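Local coordinates for ribosome-inactivating protein (Lychnis chalcedonica, PDB 2G5X), which belongs to the plant ribosome-inactivating protein family and folds as a single chain with a mixed beta sheet packed against helices, at residues R1-V6 with N49-F54; N57-A62 with T145-K150; V71-R76 with R84-S89; S138-A143 with A158-I163. All coordinates share one frame; numbering follows the deposited sequence.

In the fold
Contacts 1 and 3 are strand pairings in one mixed sheet: contact 1 pairs strand 3-5 with 45-51 at an edge, partly exposed, whereas contact 3 joins strands 69-76 and 83-87 in a buried hairpin. Strand 58-64, between them in the sheet, enters contact 2, where a loop following helix 137-145 lays a tyrosine against the strand's start. Contact 4 packs helix 137-145 on helix 154-173 chiefly by apolar side chains and is buried. Polar chemistry is richest in contact 3, with its salt bridge; contact 2 relies on a ring face and a water. Phe160 links contacts 2 and 4, and Gln141 links contacts 1 and 4.

Contact 1 (R1-V6 with N49-F54); sequences RPSWTV and NLVLPF
Arg1 and Asn49 meet through polar groups turned almost perpendicular to each other, with guanidinium and amide planes 88° apart. NH1 of Arg1 donates to OD1 of Asn49 at 3.1 Å, and that oxygen lies in the guanidinium plane. The arginine chain bends at chi3 (-60°), which turns NE aside while CD stays 3.3 Å from Asn49 OD1. Asparagine suits the place because its two ends do different work: OD1 is also hydrogen-bonded to Thr60 OG1 of strand 58-64, and ND2 donates to a water that is hydrogen-bonded to Ser3 OG as well. Ser3 shares this face of the sheet, its OG 3.6 Å from Asn49 CB. On the opposite face Trp4 offers the edge of its indole to Leu50, CE3 lying 4.2 Å from CD2.

Behind these side chains four backbone bonds hold the strands in parallel register. Asn49 N gives to Pro2 O, Trp4 N to Asn49 O at 2.9 Å, Val51 N to Trp4 O, and Val6 N to Val51 O. The last is the most bent, 141° at the hydrogen. Beyond it Pro53, which has no N-H to offer, sets CD 3.2 Å from Val6 O and CB 3.8 Å from Thr5 CG2; Gln141 NE2 donates to Val6 O.

Further out, Asp105 forms a salt bridge with Arg1 NH2, while Tyr13 and Phe16 of helix 10-25 meet the Trp4 ring. Strand 3-5, helix 10-25 and strand 45-51 form a beta-alpha-beta unit, whose strand 3-5 is the edge of the mixed sheet, with 45-51 next to it.

Contact 2 (N57-A62 with T145-K150); sequences NTITLA and TAVYGK
A type II beta turn from Val147 to Lys150 holds Tyr148 against Asn57, at the entry to strand 58-64. Asn57 lies over one face of the ring: its CB is 3.8 Å from the ring centroid and only 6° off the normal, a CH-pi contact. The amide continues the stack, 12° from parallel to the ring, with CG 3.5 Å from CE1 of Tyr148. A short, flat side chain suits this place, since it can lie on an aromatic face. CG of Tyr148 is anti to the backbone N (chi1 180°), which sets it beside the carbonyl carbon, and from there the ring lies against Asn57. The ring meets the strand at its edge as well: Thr58 O is 3.4 Å from CE2 of Tyr148, and CG1 of Ile59 packs near the ring plane, 3.9 Å from CD2. One water accepts from Thr58 N and is hydrogen-bonded to Tyr148 OH, so the phenol's polar end is tied to the same strand.

The turn is closed by Lys150 N donating to Val147 O at 3.1 Å, and Gly149 suits its positive phi. Lys150 NZ reaches back to Thr145 O at 3.0 Å. The arrangement is that of a helix-linking loop, its type II turn packed on a strand of the central sheet.

Contact 3 (V71-R76 with R84-S89); sequences VGFQDR and RANFFS
OD1 of Asp75 is gripped from opposite faces of its carboxylate plane, by Arg84 NE at 2.8 Å and by Asn86 ND2 at 3.0 Å. Both donors belong to strand 83-87, which pairs with strand 69-76 as an antiparallel beta hairpin. Arg84 holds the acid side-on: NE goes to OD1 and NH2 to Asp75 OD2 at 2.9 Å, each on the syn side, with carboxylate and guanidinium planes 32° apart. On the face they share with Phe73 and Asn86, Asp75 and Arg84 both set CG between backbone N and carbonyl carbon (chi1 70° for Asp75), the crowded position, which leans each CG toward the other strand. Arginine fits because NE and NH2 match both oxygens of a carboxylate. Gly149 N also donates to Asp75 OD2 and Lys150 O accepts from Arg84 NH2, so the loop at 145-150 is joined to the pair.

Asn86 serves as a bridge: ND2 gives to OD1 of Asp75 and also to Phe73 O, from above the carbonyl plane, while Asn86 N reaches that same oxygen at 2.9 Å from the other face. The amide nitrogen also lies 3.6 Å from CE2 of Phe73.

In the pairing, Phe73 with Asn86 and Asp75 with Arg84 are hydrogen-bonded pairs; Gly72 with Phe87 and Gln74 with Ala85 are non-hydrogen-bonded. Gly72 lacks a CB where one would clash with Asn86 O. Beyond the Gly72-Phe87 pair Phe88 N donates almost straight to Val71 O (176° at the hydrogen), and CD1 of the Phe88 ring lies 3.4 Å from that carbonyl oxygen.

Contact 4 (S138-A143 with A158-I163); sequences SSLQTA and AKFALI
Leu140 and Phe160 both carry CG anti to the backbone N, beside the carbonyl carbon (chi1 -179° for Leu140), and chi2 of Leu140 (52°) then places its CD1 where it meets the other helix; Ile163 sets CG2 anti to its own N. CD1 of Leu140 touches CE1 of the Phe160 ring at 4.0 Å. Leucine and isoleucine slide past each other in opposite directions, and CG2 of Ile163 lies 3.9 Å from both CB and CD1 of Leu140.

The second point of contact is Ala143, whose CB is 3.8 Å from the CA of Phe160 and equally far from CD1 of Ile163. Its small side chain lets the backbones come close, the CA atoms of Ala143 and Phe160 being 4.9 Å apart. CD1 of Ile163 also reaches the helix backbone, 3.8 Å from Ser139 O, an oxygen already accepting Ala143 N within its helix. Branched and aromatic carbons suit this interface, since the side-chain contacts are apolar; in the facing helix Ile163 N likewise donates to Lys159 O.

The segments run roughly antiparallel, with 146° between their directions and axes 9.2 Å apart at closest approach. Helix 154-173 lies against the sheet, Phe160 packing on Ile59 and Leu61 of strand 58-64, and its Leu162 touches helix 119-126. Helix 137-145 also touches Val6 and Leu52, near the ends of strands 3-5 and 45-51.

Contact 1 (R1-V6 with N49-F54)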
loop_
_atom_site.group_PDB
_atom_site.type_symbol
_atom_site.label_atom_id
_atom_site.label_comp_id
_atom_site.label_asym_id
_atom_site.label_seq_id
_atom_site.Cartn_x
_atom_site.Cartn_y
_atom_site.Cartn_z
ATOM N N ARG A 1 -10.635 0.766 11.465
ATOM C CA ARG A 1 -9.372 0.736 10.679
ATOM C C ARG A 1 -9.470 -0.318 9.585
ATOM O O ARG A 1 -9.882 -1.453 9.841
ATOM C CB ARG A 1 -8.190 0.404 11.596
ATOM C CG ARG A 1 -6.833 0.425 10.902
ATOM C CD ARG A 1 -5.723 -0.066 11.826
ATOM N NE ARG A 1 -5.584 0.754 13.029
ATOM C CZ ARG A 1 -4.745 0.476 14.024
ATOM N NH1 ARG A 1 -3.968 -0.597 13.959
ATOM N NH2 ARG A 1 -4.681 1.271 15.086
ATOM N N PRO A 2 -9.108 0.045 8.345
ATOM C CA PRO A 2 -9.170 -0.921 7.246
ATOM C C PRO A 2 -8.326 -2.136 7.616
ATOM O O PRO A 2 -7.189 -1.991 8.070
ATOM C CB PRO A 2 -8.585 -0.143 6.074
ATOM C CG PRO A 2 -8.998 1.270 6.376
ATOM C CD PRO A 2 -8.699 1.373 7.854
ATOM N N SER A 3 -8.881 -3.328 7.435
ATOM C CA SER A 3 -8.159 -4.549 7.769
ATOM C C SER A 3 -8.433 -5.644 6.753
ATOM O O SER A 3 -9.552 -5.780 6.253
ATOM C CB SER A 3 -8.569 -5.034 9.163
ATOM O OG SER A 3 -7.861 -6.204 9.536
ATOM N N TRP A 4 -7.400 -6.419 6.439
ATOM C CA TRP A 4 -7.550 -7.520 5.498
ATOM C C TRP A 4 -6.794 -8.748 5.974
ATOM O O TRP A 4 -5.589 -8.690 6.230
ATOM C CB TRP A 4 -7.045 -7.134 4.099
ATOM C CG TRP A 4 -7.234 -8.237 3.068
ATOM C CD1 TRP A 4 -8.336 -9.038 2.917
ATOM C CD2 TRP A 4 -6.302 -8.651 2.057
ATOM N NE1 TRP A 4 -8.145 -9.923 1.881
ATOM C CE2 TRP A 4 -6.907 -9.709 1.336
ATOM C CE3 TRP A 4 -5.017 -8.231 1.690
ATOM C CZ2 TRP A 4 -6.267 -10.354 0.270
ATOM C CZ3 TRP A 4 -4.378 -8.874 0.625
ATOM C CH2 TRP A 4 -5.007 -9.924 -0.070
ATOM N N THR A 5 -7.516 -9.851 6.127
ATOM C CA THR A 5 -6.885 -11.100 6.509
ATOM C C THR A 5 -6.430 -11.628 5.152
ATOM O O THR A 5 -7.248 -11.974 4.296
ATOM C CB THR A 5 -7.889 -12.060 7.177
ATOM O OG1 THR A 5 -8.297 -11.511 8.435
ATOM C CG2 THR A 5 -7.256 -13.426 7.415
ATOM N N VAL A 6 -5.118 -11.650 4.952
ATOM C CA VAL A 6 -4.534 -12.082 3.689
ATOM C C VAL A 6 -4.940 -13.514 3.361
ATOM O O VAL A 6 -4.311 -14.473 3.816
ATOM C CB VAL A 6 -3.001 -11.950 3.742
ATOM C CG1 VAL A 6 -2.401 -12.282 2.393
ATOM C CG2 VAL A 6 -2.620 -10.523 4.158
ATOM N N ASN A 49 -4.355 -2.708 8.547
ATOM C CA ASN A 49 -3.955 -3.947 9.208
ATOM C C ASN A 49 -3.941 -5.118 8.229
ATOM O O ASN A 49 -4.910 -5.333 7.503
ATOM C CB ASN A 49 -4.926 -4.297 10.340
ATOM C CG ASN A 49 -4.584 -3.614 11.650
ATOM O OD1 ASN A 49 -3.723 -2.743 11.709
ATOM N ND2 ASN A 49 -5.275 -4.010 12.714
ATOM N N LEU A 50 -2.835 -5.854 8.199
ATOM C CA LEU A 50 -2.726 -7.052 7.370
ATOM C C LEU A 50 -2.616 -8.175 8.406
ATOM O O LEU A 50 -1.771 -8.117 9.302
ATOM C CB LEU A 50 -1.467 -7.015 6.488
ATOM C CG LEU A 50 -1.420 -5.987 5.346
ATOM C CD1 LEU A 50 -0.138 -6.189 4.528
ATOM C CD2 LEU A 50 -2.642 -6.148 4.445
ATOM N N VAL A 51 -3.476 -9.183 8.300
ATOM C CA VAL A 51 -3.480 -10.287 9.261
ATOM C C VAL A 51 -3.320 -11.642 8.579
ATOM O O VAL A 51 -3.942 -11.892 7.550
ATOM C CB VAL A 51 -4.813 -10.312 10.058
ATOM C CG1 VAL A 51 -4.765 -11.399 11.128
ATOM C CG2 VAL A 51 -5.078 -8.950 10.683
ATOM N N LEU A 52 -2.486 -12.514 9.147
ATOM C CA LEU A 52 -2.303 -13.847 8.581
ATOM C C LEU A 52 -3.373 -14.762 9.160
ATOM O O LEU A 52 -3.584 -14.796 10.369
ATOM C CB LEU A 52 -0.926 -14.416 8.926
ATOM C CG LEU A 52 0.293 -13.735 8.310
ATOM C CD1 LEU A 52 1.545 -14.501 8.727
ATOM C CD2 LEU A 52 0.162 -13.700 6.795
ATOM N N PRO A 53 -4.059 -15.522 8.299
ATOM C CA PRO A 53 -5.103 -16.425 8.783
ATOM C C PRO A 53 -4.587 -17.576 9.647
ATOM O O PRO A 53 -5.306 -18.068 10.517
ATOM C CB PRO A 53 -5.756 -16.915 7.490
ATOM C CG PRO A 53 -4.607 -16.913 6.518
ATOM C CD PRO A 53 -3.914 -15.607 6.833
ATOM N N PHE A 54 -3.342 -17.985 9.417
ATOM C CA PHE A 54 -2.746 -19.108 10.145
ATOM C C PHE A 54 -2.534 -18.921 11.643
ATOM O O PHE A 54 -2.961 -19.751 12.448
ATOM C CB PHE A 54 -1.389 -19.483 9.536
ATOM C CG PHE A 54 -1.372 -19.503 8.040
ATOM C CD1 PHE A 54 -0.809 -18.451 7.328
ATOM C CD2 PHE A 54 -1.910 -20.578 7.340
ATOM C CE1 PHE A 54 -0.780 -18.465 5.939
ATOM C CE2 PHE A 54 -1.888 -20.603 5.946
ATOM C CZ PHE A 54 -1.320 -19.542 5.245
HETATM O O HOH W 1 -7.324 -6.223 12.332
#

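Contact 2 (N57-A62 with T145-K150)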
loop_
_atom_site.group_PDB
_atom_site.type_symbol
_atom_site.label_atom_id
_atom_site.label_comp_id
_atom_site.label_asym_id
_atom_site.label_seq_id
_atom_site.Cartn_x
_atom_site.Cartn_y
_atom_site.Cartn_z
ATOM N N ASN A 57 -1.129 -13.375 13.310
ATOM C CA ASN A 57 -0.110 -12.340 13.488
ATOM C C ASN A 57 -0.553 -11.126 12.671
ATOM O O ASN A 57 -1.123 -11.271 11.587
ATOM C CB ASN A 57 1.267 -12.815 13.005
ATOM C CG ASN A 57 1.867 -13.896 13.898
ATOM O OD1 ASN A 57 1.456 -14.074 15.049
ATOM N ND2 ASN A 57 2.854 -14.612 13.373
ATOM N N THR A 58 -0.270 -9.933 13.183
ATOM C CA THR A 58 -0.687 -8.706 12.516
ATOM C C THR A 58 0.419 -7.677 12.306
ATOM O O THR A 58 1.234 -7.436 13.196
ATOM C CB THR A 58 -1.820 -8.018 13.323
ATOM O OG1 THR A 58 -2.931 -8.917 13.448
ATOM C CG2 THR A 58 -2.283 -6.742 12.636
ATOM N N ILE A 59 0.443 -7.093 11.111
ATOM C CA ILE A 59 1.384 -6.028 10.773
ATOM C C ILE A 59 0.524 -4.844 10.338
ATOM O O ILE A 59 -0.380 -4.999 9.514
ATOM C CB ILE A 59 2.334 -6.417 9.617
ATOM C CG1 ILE A 59 3.366 -7.433 10.113
ATOM C CG2 ILE A 59 3.042 -5.169 9.081
ATOM C CD1 ILE A 59 4.369 -7.869 9.052
ATOM N N THR A 60 0.787 -3.671 10.906
ATOM C CA THR A 60 0.018 -2.474 10.571
ATOM C C THR A 60 0.827 -1.536 9.677
ATOM O O THR A 60 1.890 -1.062 10.068
ATOM C CB THR A 60 -0.408 -1.713 11.854
ATOM O OG1 THR A 60 -1.153 -2.596 12.706
ATOM C CG2 THR A 60 -1.274 -0.504 11.504
ATOM N N LEU A 61 0.317 -1.282 8.474
ATOM C CA LEU A 61 0.979 -0.400 7.516
ATOM C C LEU A 61 0.522 1.042 7.709
ATOM O O LEU A 61 -0.630 1.287 8.061
ATOM C CB LEU A 61 0.638 -0.818 6.083
ATOM C CG LEU A 61 0.905 -2.258 5.644
ATOM C CD1 LEU A 61 0.381 -2.462 4.223
ATOM C CD2 LEU A 61 2.391 -2.542 5.708
ATOM N N ALA A 62 1.419 1.993 7.456
ATOM C CA ALA A 62 1.083 3.410 7.585
ATOM C C ALA A 62 1.297 4.127 6.254
ATOM O O ALA A 62 2.406 4.139 5.722
ATOM C CB ALA A 62 1.934 4.061 8.671
ATOM N N THR A 145 5.765 -13.467 6.705
ATOM C CA THR A 145 6.427 -14.384 7.633
ATOM C C THR A 145 7.925 -14.120 7.809
ATOM O O THR A 145 8.477 -14.340 8.887
ATOM C CB THR A 145 6.219 -15.844 7.181
ATOM O OG1 THR A 145 4.819 -16.135 7.177
ATOM C CG2 THR A 145 6.926 -16.811 8.124
ATOM N N ALA A 146 8.577 -13.645 6.755
ATOM C CA ALA A 146 10.008 -13.365 6.822
ATOM C C ALA A 146 10.305 -12.055 7.546
ATOM O O ALA A 146 11.460 -11.744 7.829
ATOM C CB ALA A 146 10.596 -13.323 5.413
ATOM N N VAL A 147 9.256 -11.298 7.855
ATOM C CA VAL A 147 9.414 -10.014 8.527
ATOM C C VAL A 147 8.896 -9.947 9.964
ATOM O O VAL A 147 9.630 -9.572 10.879
ATOM C CB VAL A 147 8.730 -8.890 7.707
ATOM C CG1 VAL A 147 8.700 -7.591 8.504
ATOM C CG2 VAL A 147 9.477 -8.690 6.399
ATOM N N TYR A 148 7.634 -10.307 10.165
ATOM C CA TYR A 148 7.032 -10.231 11.492
ATOM C C TYR A 148 7.837 -10.814 12.660
ATOM O O TYR A 148 8.178 -11.999 12.681
ATOM C CB TYR A 148 5.632 -10.857 11.466
ATOM C CG TYR A 148 4.932 -10.822 12.808
ATOM C CD1 TYR A 148 5.123 -11.841 13.741
ATOM C CD2 TYR A 148 4.102 -9.755 13.157
ATOM C CE1 TYR A 148 4.508 -11.800 14.990
ATOM C CE2 TYR A 148 3.483 -9.701 14.405
ATOM C CZ TYR A 148 3.692 -10.726 15.315
ATOM O OH TYR A 148 3.097 -10.679 16.554
ATOM N N GLY A 149 8.136 -9.952 13.629
ATOM C CA GLY A 149 8.860 -10.354 14.825
ATOM C C GLY A 149 10.282 -10.861 14.681
ATOM O O GLY A 149 10.817 -11.465 15.615
ATOM N N LYS A 150 10.914 -10.613 13.542
ATOM C CA LYS A 150 12.277 -11.096 13.347
ATOM C C LYS A 150 13.301 -9.985 13.157
ATOM O O LYS A 150 12.982 -8.798 13.256
ATOM C CB LYS A 150 12.321 -12.030 12.138
ATOM C CG LYS A 150 11.410 -13.240 12.265
ATOM C CD LYS A 150 11.450 -14.095 11.015
ATOM C CE LYS A 150 10.582 -15.331 11.181
ATOM N NZ LYS A 150 10.624 -16.198 9.974
HETATM O O HOH W 2 0.394 -9.967 15.975
#

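Contact 3 (V71-R76 with R84-S89)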
loop_
_atom_site.group_PDB
_atom_site.type_symbol
_atom_site.label_atom_id
_atom_site.label_comp_id
_atom_site.label_asym_id
_atom_site.label_seq_id
_atom_site.Cartn_x
_atom_site.Cartn_y
_atom_site.Cartn_z
ATOM N N VAL A 71 5.035 4.723 4.440
ATOM C CA VAL A 71 6.162 5.258 5.203
ATOM C C VAL A 71 6.766 4.307 6.238
ATOM O O VAL A 71 7.831 4.590 6.789
ATOM C CB VAL A 71 5.778 6.578 5.926
ATOM C CG1 VAL A 71 5.293 7.612 4.906
ATOM C CG2 VAL A 71 4.704 6.311 6.976
ATOM N N GLY A 72 6.101 3.185 6.497
ATOM C CA GLY A 72 6.614 2.232 7.469
ATOM C C GLY A 72 5.550 1.265 7.958
ATOM O O GLY A 72 4.445 1.233 7.415
ATOM N N PHE A 73 5.875 0.482 8.985
ATOM C CA PHE A 73 4.928 -0.484 9.539
ATOM C C PHE A 73 5.209 -0.816 11.007
ATOM O O PHE A 73 6.293 -0.543 11.526
ATOM C CB PHE A 73 4.943 -1.781 8.721
ATOM C CG PHE A 73 6.236 -2.549 8.813
ATOM C CD1 PHE A 73 7.281 -2.290 7.931
ATOM C CD2 PHE A 73 6.417 -3.517 9.799
ATOM C CE1 PHE A 73 8.487 -2.982 8.029
ATOM C CE2 PHE A 73 7.618 -4.216 9.908
ATOM C CZ PHE A 73 8.657 -3.948 9.021
ATOM N N GLN A 74 4.220 -1.417 11.662
ATOM C CA GLN A 74 4.322 -1.800 13.068
ATOM C C GLN A 74 4.119 -3.305 13.264
ATOM O O GLN A 74 3.180 -3.881 12.719
ATOM C CB GLN A 74 3.267 -1.031 13.879
ATOM C CG GLN A 74 2.967 -1.594 15.262
ATOM C CD GLN A 74 1.732 -0.953 15.876
ATOM O OE1 GLN A 74 1.796 0.142 16.435
ATOM N NE2 GLN A 74 0.596 -1.629 15.752
ATOM N N ASP A 75 5.012 -3.939 14.023
ATOM C CA ASP A 75 4.891 -5.368 14.328
ATOM C C ASP A 75 5.228 -5.555 15.812
ATOM O O ASP A 75 5.105 -4.603 16.583
ATOM C CB ASP A 75 5.795 -6.217 13.407
ATOM C CG ASP A 75 7.276 -6.052 13.692
ATOM O OD1 ASP A 75 7.699 -4.955 14.096
ATOM O OD2 ASP A 75 8.025 -7.031 13.479
ATOM N N ARG A 76 5.627 -6.756 16.232
ATOM C CA ARG A 76 5.955 -6.976 17.646
ATOM C C ARG A 76 7.395 -7.411 17.890
ATOM O O ARG A 76 7.923 -8.260 17.179
ATOM C CB ARG A 76 5.008 -8.007 18.269
ATOM C CG ARG A 76 3.625 -7.460 18.590
ATOM C CD ARG A 76 2.760 -8.474 19.329
ATOM N NE ARG A 76 1.425 -7.940 19.596
ATOM C CZ ARG A 76 1.109 -7.167 20.631
ATOM N NH1 ARG A 76 2.027 -6.829 21.527
ATOM N NH2 ARG A 76 -0.130 -6.713 20.757
ATOM N N ARG A 84 6.097 -2.409 18.141
ATOM C CA ARG A 84 7.164 -1.476 17.765
ATOM C C ARG A 84 6.915 -0.787 16.421
ATOM O O ARG A 84 6.490 -1.421 15.454
ATOM C CB ARG A 84 8.516 -2.208 17.721
ATOM C CG ARG A 84 8.596 -3.313 16.674
ATOM C CD ARG A 84 9.927 -4.066 16.703
ATOM N NE ARG A 84 9.907 -5.163 15.737
ATOM C CZ ARG A 84 10.808 -6.139 15.673
ATOM N NH1 ARG A 84 11.828 -6.170 16.522
ATOM N NH2 ARG A 84 10.676 -7.097 14.763
ATOM N N ALA A 85 7.193 0.514 16.374
ATOM C CA ALA A 85 7.008 1.309 15.158
ATOM C C ALA A 85 8.294 1.350 14.338
ATOM O O ALA A 85 9.336 1.772 14.835
ATOM C CB ALA A 85 6.582 2.730 15.523
ATOM N N ASN A 86 8.207 0.930 13.076
ATOM C CA ASN A 86 9.364 0.895 12.176
ATOM C C ASN A 86 9.177 1.832 10.978
ATOM O O ASN A 86 8.252 1.653 10.187
ATOM C CB ASN A 86 9.571 -0.529 11.648
ATOM C CG ASN A 86 9.532 -1.579 12.743
ATOM O OD1 ASN A 86 10.489 -1.743 13.499
ATOM N ND2 ASN A 86 8.412 -2.293 12.837
ATOM N N PHE A 87 10.059 2.817 10.832
ATOM C CA PHE A 87 9.969 3.752 9.708
ATOM C C PHE A 87 11.083 3.538 8.689
ATOM O O PHE A 87 12.200 3.167 9.052
ATOM C CB PHE A 87 10.044 5.199 10.198
ATOM C CG PHE A 87 8.852 5.630 10.992
ATOM C CD1 PHE A 87 8.935 5.783 12.373
ATOM C CD2 PHE A 87 7.637 5.866 10.358
ATOM C CE1 PHE A 87 7.816 6.167 13.115
ATOM C CE2 PHE A 87 6.514 6.249 11.088
ATOM C CZ PHE A 87 6.604 6.400 12.471
ATOM N N PHE A 88 10.777 3.770 7.414
ATOM C CA PHE A 88 11.786 3.633 6.370
ATOM C C PHE A 88 12.895 4.636 6.696
ATOM O O PHE A 88 12.645 5.662 7.328
ATOM C CB PHE A 88 11.180 3.912 4.986
ATOM C CG PHE A 88 10.349 2.776 4.449
ATOM C CD1 PHE A 88 9.026 2.980 4.063
ATOM C CD2 PHE A 88 10.891 1.498 4.331
ATOM C CE1 PHE A 88 8.255 1.927 3.566
ATOM C CE2 PHE A 88 10.129 0.439 3.837
ATOM C CZ PHE A 88 8.808 0.653 3.454
ATOM N N SER A 89 14.116 4.331 6.267
ATOM C CA SER A 89 15.261 5.185 6.557
ATOM C C SER A 89 15.123 6.643 6.134
ATOM O O SER A 89 15.696 7.522 6.775
ATOM C CB SER A 89 16.527 4.594 5.932
ATOM O OG SER A 89 16.449 4.600 4.518
#

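Contact 4 (S138-A143 with A158-I163)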
loop_
_atom_site.group_PDB
_atom_site.type_symbol
_atom_site.label_atom_id
_atom_site.label_comp_id
_atom_site.label_asym_id
_atom_site.label_seq_id
_atom_site.Cartn_x
_atom_site.Cartn_y
_atom_site.Cartn_z
ATOM N N SER A 138 -0.429 -15.869 -1.598
ATOM C CA SER A 138 0.652 -16.706 -1.088
ATOM C C SER A 138 1.968 -15.940 -1.008
ATOM O O SER A 138 2.715 -16.077 -0.040
ATOM C CB SER A 138 0.825 -17.945 -1.969
ATOM O OG SER A 138 -0.378 -18.693 -2.006
ATOM N N SER A 139 2.240 -15.128 -2.026
ATOM C CA SER A 139 3.464 -14.335 -2.066
ATOM C C SER A 139 3.521 -13.383 -0.875
ATOM O O SER A 139 4.557 -13.249 -0.216
ATOM C CB SER A 139 3.531 -13.535 -3.370
ATOM O OG SER A 139 3.493 -14.392 -4.499
ATOM N N LEU A 140 2.404 -12.717 -0.601
ATOM C CA LEU A 140 2.346 -11.782 0.513
ATOM C C LEU A 140 2.473 -12.500 1.860
ATOM O O LEU A 140 3.138 -12.001 2.772
ATOM C CB LEU A 140 1.043 -10.973 0.456
ATOM C CG LEU A 140 0.847 -9.934 1.561
ATOM C CD1 LEU A 140 2.065 -9.017 1.649
ATOM C CD2 LEU A 140 -0.420 -9.132 1.279
ATOM N N GLN A 141 1.851 -13.669 1.991
ATOM C CA GLN A 141 1.943 -14.413 3.248
ATOM C C GLN A 141 3.393 -14.802 3.536
ATOM O O GLN A 141 3.857 -14.709 4.672
ATOM C CB GLN A 141 1.074 -15.677 3.203
ATOM C CG GLN A 141 -0.425 -15.411 3.088
ATOM C CD GLN A 141 -1.231 -16.694 2.968
ATOM O OE1 GLN A 141 -0.720 -17.713 2.510
ATOM N NE2 GLN A 141 -2.498 -16.643 3.361
ATOM N N THR A 142 4.105 -15.230 2.498
ATOM C CA THR A 142 5.500 -15.633 2.645
ATOM C C THR A 142 6.375 -14.450 3.044
ATOM O O THR A 142 7.218 -14.564 3.941
ATOM C CB THR A 142 6.044 -16.247 1.334
ATOM O OG1 THR A 142 5.340 -17.464 1.049
ATOM C CG2 THR A 142 7.529 -16.544 1.458
ATOM N N ALA A 143 6.168 -13.311 2.386
ATOM C CA ALA A 143 6.955 -12.114 2.680
ATOM C C ALA A 143 6.681 -11.636 4.105
ATOM O O ALA A 143 7.585 -11.195 4.814
ATOM C CB ALA A 143 6.626 -11.013 1.674
ATOM N N ALA A 158 12.186 -4.954 2.099
ATOM C CA ALA A 158 11.891 -4.380 0.785
ATOM C C ALA A 158 10.884 -5.203 -0.018
ATOM O O ALA A 158 9.996 -4.647 -0.665
ATOM C CB ALA A 158 13.182 -4.217 -0.015
ATOM N N LYS A 159 11.025 -6.525 0.020
ATOM C CA LYS A 159 10.123 -7.403 -0.717
ATOM C C LYS A 159 8.709 -7.315 -0.156
ATOM O O LYS A 159 7.741 -7.203 -0.908
ATOM C CB LYS A 159 10.629 -8.844 -0.650
ATOM C CG LYS A 159 11.870 -9.104 -1.477
ATOM C CD LYS A 159 11.966 -10.579 -1.835
ATOM C CE LYS A 159 10.656 -11.113 -2.376
ATOM N NZ LYS A 159 10.873 -12.422 -3.055
ATOM N N PHE A 160 8.600 -7.359 1.170
ATOM C CA PHE A 160 7.308 -7.266 1.840
ATOM C C PHE A 160 6.635 -5.936 1.490
ATOM O O PHE A 160 5.439 -5.886 1.208
ATOM C CB PHE A 160 7.497 -7.369 3.361
ATOM C CG PHE A 160 6.268 -7.012 4.152
ATOM C CD1 PHE A 160 5.128 -7.801 4.086
ATOM C CD2 PHE A 160 6.246 -5.869 4.946
ATOM C CE1 PHE A 160 3.978 -7.459 4.798
ATOM C CE2 PHE A 160 5.098 -5.517 5.662
ATOM C CZ PHE A 160 3.964 -6.314 5.586
ATOM N N ALA A 161 7.413 -4.860 1.506
ATOM C CA ALA A 161 6.889 -3.531 1.195
ATOM C C ALA A 161 6.391 -3.404 -0.248
ATOM O O ALA A 161 5.319 -2.860 -0.494
ATOM C CB ALA A 161 7.958 -2.476 1.467
ATOM N N LEU A 162 7.171 -3.904 -1.201
ATOM C CA LEU A 162 6.784 -3.821 -2.606
ATOM C C LEU A 162 5.513 -4.603 -2.914
ATOM O O LEU A 162 4.659 -4.133 -3.665
ATOM C CB LEU A 162 7.928 -4.307 -3.498
ATOM C CG LEU A 162 9.089 -3.327 -3.666
ATOM C CD1 LEU A 162 10.252 -4.018 -4.359
ATOM C CD2 LEU A 162 8.624 -2.116 -4.468
ATOM N N ILE A 163 5.379 -5.792 -2.334
ATOM C CA ILE A 163 4.186 -6.594 -2.569
ATOM C C ILE A 163 2.978 -5.877 -1.969
ATOM O O ILE A 163 1.906 -5.825 -2.580
ATOM C CB ILE A 163 4.316 -8.002 -1.945
ATOM C CG1 ILE A 163 5.452 -8.774 -2.628
ATOM C CG2 ILE A 163 3.005 -8.762 -2.108
ATOM C CD1 ILE A 163 5.774 -10.117 -1.965
#